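Local coordinates for uncharacterized protein MJ0327 (Methanocaldococcus jannaschii DSM 2661, PDB 2QTD) that is of unknown function but, as a member of the dinitrogenase iron-molybdenum cofactor family with a ribonuclease H-like fold, may bind or handle a metal cofactor, at residues M5-S10 with E55-I61; I16-E21 with K63-N69. All blocks are in the same frame, centred on the assembly; numbering follows the deposited sequence. Where two conformers were deposited one is given.

Interaction 1. Residues M5-S10 with E55-I61; sequences MKVAIS and ENVNAII. With PG4 (tetraethylene glycol), chain D.
Lys6, Ile61 and Asn58 have the largest shares of this contact, which joins parallel neighbours, strands 5-11 and 59-62, inside the mixed sheet of a ribonuclease H-like fold. Ala8 N donates to Ala59 O and Ile61 N to Ala8 O, and Ser10 N closes the ladder on Ile61 O. Val7, Ala59, Ile9 and Ile61 share the face under helix 87-95; there Val7 CG1, anti to its own N (chi1 -176°), meets Ile61 CG1 at 3.8 Å. Ala8 and Ile60 lie on the other face. Ahead of strand 59-62 the side chain of Asn58 prolongs the pairing: OD1 receives Lys6 N at 2.8 Å in a nearly straight bond (172°), while Asn58 N returns one to Lys6 O. The aliphatic part of Lys6 crosses Val57 at about a right angle, CD lying 3.6 Å from Val57 CG1. A bend at chi3 (-60°) then turns its ammonium toward Glu55. Glu55 OE1 is met there from above the carboxylate plane, at 3.1 Å, in a salt bridge; Glu55 OE2 pairs with Lys40 and accepts from O5 of a tetraethylene glycol, probably from the crystallisation liquor. The same Lys6 NZ reaches Glu55 O at 2.8 Å, in the carbonyl plane on a lone pair.

Interaction 2. Residues I16-E21 with K63-N69; sequences ISNSFE and KNISEEN
The Phe20 ring has Ile65 CD1 over one face, 4.1 Å above its plane and offset toward the rim, while the Asn69 amide stands at its edge, ND2 3.6 Å from CD2, the two planes 66° apart. That amide lies nearly coplanar with the Glu21 carboxylate: Asn69 ND2 gives Glu21 OE2 a 2.8 Å, almost straight bond on the anti lone pair. Ser66 N, also 2.8 Å from OE2, and Ser66 OG approach the same oxygen from above the carboxylate plane, so three donors grip it. Glu21 gets there by bending at chi2 (75°). Ser66 is the N-cap of helix 67-74, its OG accepting from Asn69 N, and the carboxylate charge probably also suits this helix start. With an alanine at Glu21, Ser66 N, Ser66 OG and the Asn69 amide would probably lose their shared acceptor, and the amide would be freer to turn. Phe20 N donates to Asn64 O, and Asn64 ND2 to Asn18 O at 2.9 Å. Extended Lys63 runs past Ser17 O to a salt bridge with Asp85. The contact thus ties the loop between strands 5-11 and 25-32 to the connection from strand 59-62 into helix 67-74, with Phe73 of that helix edge-to-face on Phe20.

Interaction 1 is buried near the centre of the chain and pairs two neighbouring strands; interaction 2, about 14 Å away between centres, lies farther out and is partly buried, joining the loops that continue from those same strands. The first relies on a regular backbone ladder and aliphatic packing, with charge kept to its Lys6 end. The second has little regular pairing and depends on side-chain amides, a carboxylate, bridging waters and a helix cap. They meet at two places: Ser10 O lies 3.1 Å from Ser17 N, a probable hydrogen bond, and Ile60 CD1 packs 3.7 Å from Phe20 CE1, carrying the hydrophobic layer from sheet to loop.

Interaction 1. Residues M5-S10 with E55-I61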
loop_
_atom_site.group_PDB
_atom_site.type_symbol
_atom_site.label_atom_id
_atom_site.label_comp_id
_atom_site.label_asym_id
_atom_site.label_seq_id
_atom_site.Cartn_x
_atom_site.Cartn_y
_atom_site.Cartn_z
HETATM N N MSE A 5 -10.677 -4.470 5.098
HETATM C CA MSE A 5 -9.312 -3.982 5.362
HETATM C C MSE A 5 -9.048 -2.591 4.803
HETATM O O MSE A 5 -9.685 -2.176 3.856
HETATM C CB MSE A 5 -8.304 -4.941 4.719
HETATM C CG MSE A 5 -8.230 -6.332 5.359
HETATM SE SE MSE A 5 -6.903 -7.339 4.383
HETATM C CE MSE A 5 -5.287 -6.884 5.360
ATOM N N LYS A 6 -8.051 -1.917 5.369
ATOM C CA LYS A 6 -7.535 -0.666 4.849
ATOM C C LYS A 6 -6.127 -0.973 4.274
ATOM O O LYS A 6 -5.316 -1.589 4.950
ATOM C CB LYS A 6 -7.439 0.370 5.980
ATOM C CG LYS A 6 -6.991 1.739 5.558
ATOM C CD LYS A 6 -6.752 2.695 6.730
ATOM C CE LYS A 6 -7.973 2.928 7.581
ATOM N NZ LYS A 6 -7.837 4.142 8.464
ATOM N N VAL A 7 -5.904 -0.566 3.025
ATOM C CA VAL A 7 -4.654 -0.882 2.317
ATOM C C VAL A 7 -4.043 0.411 1.815
ATOM O O VAL A 7 -4.728 1.249 1.207
ATOM C CB VAL A 7 -4.877 -1.839 1.136
ATOM C CG1 VAL A 7 -3.520 -2.216 0.489
ATOM C CG2 VAL A 7 -5.710 -3.110 1.576
ATOM N N ALA A 8 -2.775 0.598 2.110
ATOM C CA ALA A 8 -2.001 1.741 1.510
ATOM C C ALA A 8 -1.174 1.314 0.272
ATOM O O ALA A 8 -0.418 0.350 0.313
ATOM C CB ALA A 8 -1.130 2.404 2.579
ATOM N N ILE A 9 -1.330 2.055 -0.809
ATOM C CA ILE A 9 -0.624 1.788 -2.092
ATOM C C ILE A 9 0.270 2.944 -2.445
ATOM O O ILE A 9 -0.189 4.104 -2.522
ATOM C CB ILE A 9 -1.616 1.517 -3.243
ATOM C CG1 ILE A 9 -2.680 0.518 -2.754
ATOM C CG2 ILE A 9 -0.819 1.083 -4.528
ATOM C CD1 ILE A 9 -3.712 0.099 -3.711
ATOM N N SER A 10 1.535 2.641 -2.754
ATOM C CA SER A 10 2.503 3.691 -3.095
ATOM C C SER A 10 2.282 4.103 -4.557
ATOM O O SER A 10 2.486 3.313 -5.463
ATOM C CB SER A 10 3.884 3.122 -2.868
ATOM O OG SER A 10 4.114 1.998 -3.694
ATOM N N GLU A 55 -2.976 6.263 10.139
ATOM C CA GLU A 55 -4.081 5.562 9.449
ATOM C C GLU A 55 -4.333 4.148 9.939
ATOM O O GLU A 55 -5.444 3.638 9.813
ATOM C CB GLU A 55 -3.777 5.499 7.920
ATOM C CG GLU A 55 -3.954 6.793 7.165
ATOM C CD GLU A 55 -5.418 7.257 7.141
ATOM O OE1 GLU A 55 -6.367 6.413 6.986
ATOM O OE2 GLU A 55 -5.602 8.465 7.303
ATOM N N ASN A 56 -3.296 3.525 10.496
ATOM C CA ASN A 56 -3.411 2.174 11.075
ATOM C C ASN A 56 -3.916 1.171 10.010
ATOM O O ASN A 56 -4.914 0.448 10.210
ATOM C CB ASN A 56 -4.305 2.197 12.309
ATOM C CG ASN A 56 -4.146 0.969 13.188
ATOM O OD1 ASN A 56 -3.123 0.269 13.128
ATOM N ND2 ASN A 56 -5.146 0.714 14.048
ATOM N N VAL A 57 -3.232 1.173 8.873
ATOM C CA VAL A 57 -3.619 0.343 7.726
ATOM C C VAL A 57 -3.368 -1.133 8.078
ATOM O O VAL A 57 -2.602 -1.460 9.007
ATOM C CB VAL A 57 -2.938 0.771 6.373
ATOM C CG1 VAL A 57 -3.221 2.262 6.065
ATOM C CG2 VAL A 57 -1.419 0.443 6.349
ATOM N N ASN A 58 -4.057 -2.012 7.391
ATOM C CA ASN A 58 -3.844 -3.452 7.544
ATOM C C ASN A 58 -2.686 -3.961 6.661
ATOM O O ASN A 58 -2.067 -4.984 6.975
ATOM C CB ASN A 58 -5.124 -4.241 7.235
ATOM C CG ASN A 58 -6.306 -3.839 8.107
ATOM O OD1 ASN A 58 -7.121 -2.993 7.732
ATOM N ND2 ASN A 58 -6.387 -4.435 9.299
ATOM N N ALA A 59 -2.407 -3.299 5.554
ATOM C CA ALA A 59 -1.523 -3.835 4.530
ATOM C C ALA A 59 -0.986 -2.698 3.709
ATOM O O ALA A 59 -1.644 -1.624 3.635
ATOM C CB ALA A 59 -2.299 -4.808 3.645
ATOM N N ILE A 60 0.202 -2.907 3.108
ATOM C CA ILE A 60 0.800 -2.013 2.122
ATOM C C ILE A 60 0.988 -2.789 0.818
ATOM O O ILE A 60 1.360 -3.962 0.884
ATOM C CB ILE A 60 2.167 -1.447 2.635
ATOM C CG1 ILE A 60 1.972 -0.431 3.745
ATOM C CG2 ILE A 60 2.983 -0.793 1.495
ATOM C CD1 ILE A 60 3.248 -0.127 4.623
ATOM N N ILE A 61 0.779 -2.138 -0.331
ATOM C CA ILE A 61 1.133 -2.647 -1.678
ATOM C C ILE A 61 2.161 -1.685 -2.216
ATOM O O ILE A 61 1.923 -0.492 -2.275
ATOM C CB ILE A 61 -0.044 -2.820 -2.598
ATOM C CG1 ILE A 61 -1.061 -3.784 -2.018
ATOM C CG2 ILE A 61 0.387 -3.284 -3.986
ATOM C CD1 ILE A 61 -2.365 -3.825 -2.864
HETATM C C4 PG4 D . -11.059 2.871 10.231
HETATM O O3 PG4 D . -10.956 4.044 9.420
HETATM C C5 PG4 D . -10.947 5.241 10.203
HETATM C C6 PG4 D . -10.425 6.405 9.358
HETATM O O4 PG4 D . -9.641 7.315 10.138
HETATM C C7 PG4 D . -8.279 6.950 10.356
HETATM C C8 PG4 D . -7.559 8.177 10.877
HETATM O O5 PG4 D . -7.586 9.139 9.821
#

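Interaction 2. Residues I16-E21 with K63-N69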
loop_
_atom_site.group_PDB
_atom_site.type_symbol
_atom_site.label_atom_id
_atom_site.label_comp_id
_atom_site.label_asym_id
_atom_site.label_seq_id
_atom_site.Cartn_x
_atom_site.Cartn_y
_atom_site.Cartn_z
ATOM N N ILE A 16 1.546 2.814 -10.155
ATOM C CA ILE A 16 2.190 2.412 -8.921
ATOM C C ILE A 16 3.656 2.819 -9.058
ATOM O O ILE A 16 4.264 2.616 -10.131
ATOM C CB ILE A 16 2.021 0.882 -8.649
ATOM C CG1 ILE A 16 0.529 0.514 -8.468
ATOM C CG2 ILE A 16 2.802 0.481 -7.370
ATOM C CD1 ILE A 16 0.246 -1.001 -8.310
ATOM N N SER A 17 4.211 3.420 -8.008
ATOM C CA SER A 17 5.554 3.965 -8.047
ATOM C C SER A 17 6.601 2.853 -7.954
ATOM O O SER A 17 6.303 1.725 -7.558
ATOM C CB SER A 17 5.795 4.919 -6.879
ATOM O OG SER A 17 5.641 4.186 -5.666
ATOM N N ASN A 18 7.838 3.245 -8.228
ATOM C CA ASN A 18 8.967 2.306 -8.144
ATOM C C ASN A 18 9.267 1.850 -6.724
ATOM O O ASN A 18 9.738 0.720 -6.538
ATOM C CB ASN A 18 10.234 2.913 -8.737
ATOM C CG ASN A 18 10.174 3.096 -10.262
ATOM O OD1 ASN A 18 9.268 2.626 -10.945
ATOM N ND2 ASN A 18 11.172 3.789 -10.795
ATOM N N SER A 19 9.009 2.712 -5.739
ATOM C CA SER A 19 9.194 2.367 -4.325
ATOM C C SER A 19 8.233 3.073 -3.398
ATOM O O SER A 19 7.555 4.068 -3.757
ATOM C CB SER A 19 10.655 2.647 -3.920
ATOM O OG SER A 19 10.886 3.996 -3.652
ATOM N N PHE A 20 8.159 2.521 -2.191
ATOM C CA PHE A 20 7.433 3.111 -1.093
ATOM C C PHE A 20 7.997 4.488 -0.817
ATOM O O PHE A 20 7.232 5.411 -0.485
ATOM C CB PHE A 20 7.547 2.183 0.139
ATOM C CG PHE A 20 6.759 2.614 1.320
ATOM C CD1 PHE A 20 5.418 2.289 1.410
ATOM C CD2 PHE A 20 7.346 3.319 2.358
ATOM C CE1 PHE A 20 4.672 2.632 2.534
ATOM C CE2 PHE A 20 6.606 3.688 3.457
ATOM C CZ PHE A 20 5.268 3.366 3.539
ATOM N N GLU A 21 9.307 4.637 -0.968
ATOM C CA GLU A 21 9.993 5.880 -0.607
ATOM C C GLU A 21 9.839 6.977 -1.667
ATOM O O GLU A 21 9.732 8.136 -1.311
ATOM C CB GLU A 21 11.474 5.619 -0.292
ATOM C CG GLU A 21 11.684 4.746 0.953
ATOM C CD GLU A 21 11.380 3.264 0.735
ATOM O OE1 GLU A 21 11.464 2.777 -0.396
ATOM O OE2 GLU A 21 11.010 2.584 1.707
ATOM N N LYS A 63 6.167 -1.835 -4.807
ATOM C CA LYS A 63 7.096 -2.582 -5.633
ATOM C C LYS A 63 8.393 -2.815 -4.918
ATOM O O LYS A 63 9.010 -3.853 -5.124
ATOM C CB LYS A 63 7.348 -1.869 -6.945
ATOM C CG LYS A 63 6.177 -1.819 -7.889
ATOM C CD LYS A 63 6.627 -1.276 -9.222
ATOM C CE LYS A 63 5.520 -1.076 -10.237
ATOM N NZ LYS A 63 6.099 -0.654 -11.551
ATOM N N ASN A 64 8.858 -1.820 -4.180
ATOM C CA ASN A 64 10.117 -1.874 -3.407
ATOM C C ASN A 64 9.918 -1.085 -2.157
ATOM O O ASN A 64 9.082 -0.191 -2.138
ATOM C CB ASN A 64 11.269 -1.212 -4.132
ATOM C CG ASN A 64 11.796 -2.021 -5.274
ATOM O OD1 ASN A 64 12.401 -3.079 -5.073
ATOM N ND2 ASN A 64 11.599 -1.520 -6.488
ATOM N N ILE A 65 10.701 -1.389 -1.126
ATOM C CA ILE A 65 10.586 -0.730 0.192
ATOM C C ILE A 65 11.995 -0.825 0.800
ATOM O O ILE A 65 12.738 -1.767 0.502
ATOM C CB ILE A 65 9.469 -1.346 1.087
ATOM C CG1 ILE A 65 9.213 -0.531 2.385
ATOM C CG2 ILE A 65 9.724 -2.866 1.355
ATOM C CD1 ILE A 65 7.925 -0.935 3.023
ATOM N N SER A 66 12.358 0.175 1.598
ATOM C CA SER A 66 13.686 0.257 2.210
ATOM C C SER A 66 13.747 -0.689 3.401
ATOM O O SER A 66 12.726 -1.031 4.004
ATOM C CB SER A 66 14.011 1.698 2.664
ATOM O OG SER A 66 13.255 2.082 3.795
ATOM N N GLU A 67 14.955 -1.077 3.767
ATOM C CA GLU A 67 15.145 -1.892 4.952
ATOM C C GLU A 67 14.569 -1.218 6.191
ATOM O O GLU A 67 13.877 -1.873 6.958
ATOM C CB GLU A 67 16.623 -2.223 5.148
ATOM C CG GLU A 67 17.177 -3.164 4.102
ATOM C CD GLU A 67 18.656 -3.398 4.280
ATOM O OE1 GLU A 67 19.080 -3.716 5.415
ATOM O OE2 GLU A 67 19.405 -3.258 3.286
ATOM N N GLU A 68 14.795 0.094 6.332
ATOM C CA GLU A 68 14.237 0.888 7.446
ATOM C C GLU A 68 12.719 0.906 7.489
ATOM O O GLU A 68 12.128 0.624 8.541
ATOM C CB GLU A 68 14.779 2.331 7.448
ATOM N N ASN A 69 12.081 1.193 6.350
ATOM C CA ASN A 69 10.623 1.195 6.298
ATOM C C ASN A 69 10.055 -0.209 6.465
ATOM O O ASN A 69 9.058 -0.394 7.140
ATOM C CB ASN A 69 10.091 1.883 5.023
ATOM C CG ASN A 69 10.182 3.420 5.097
ATOM O OD1 ASN A 69 9.956 4.012 6.149
ATOM N ND2 ASN A 69 10.514 4.056 3.984
HETATM O O HOH W 1 6.514 2.149 -11.364
HETATM O O HOH W 2 6.393 1.050 -4.944
#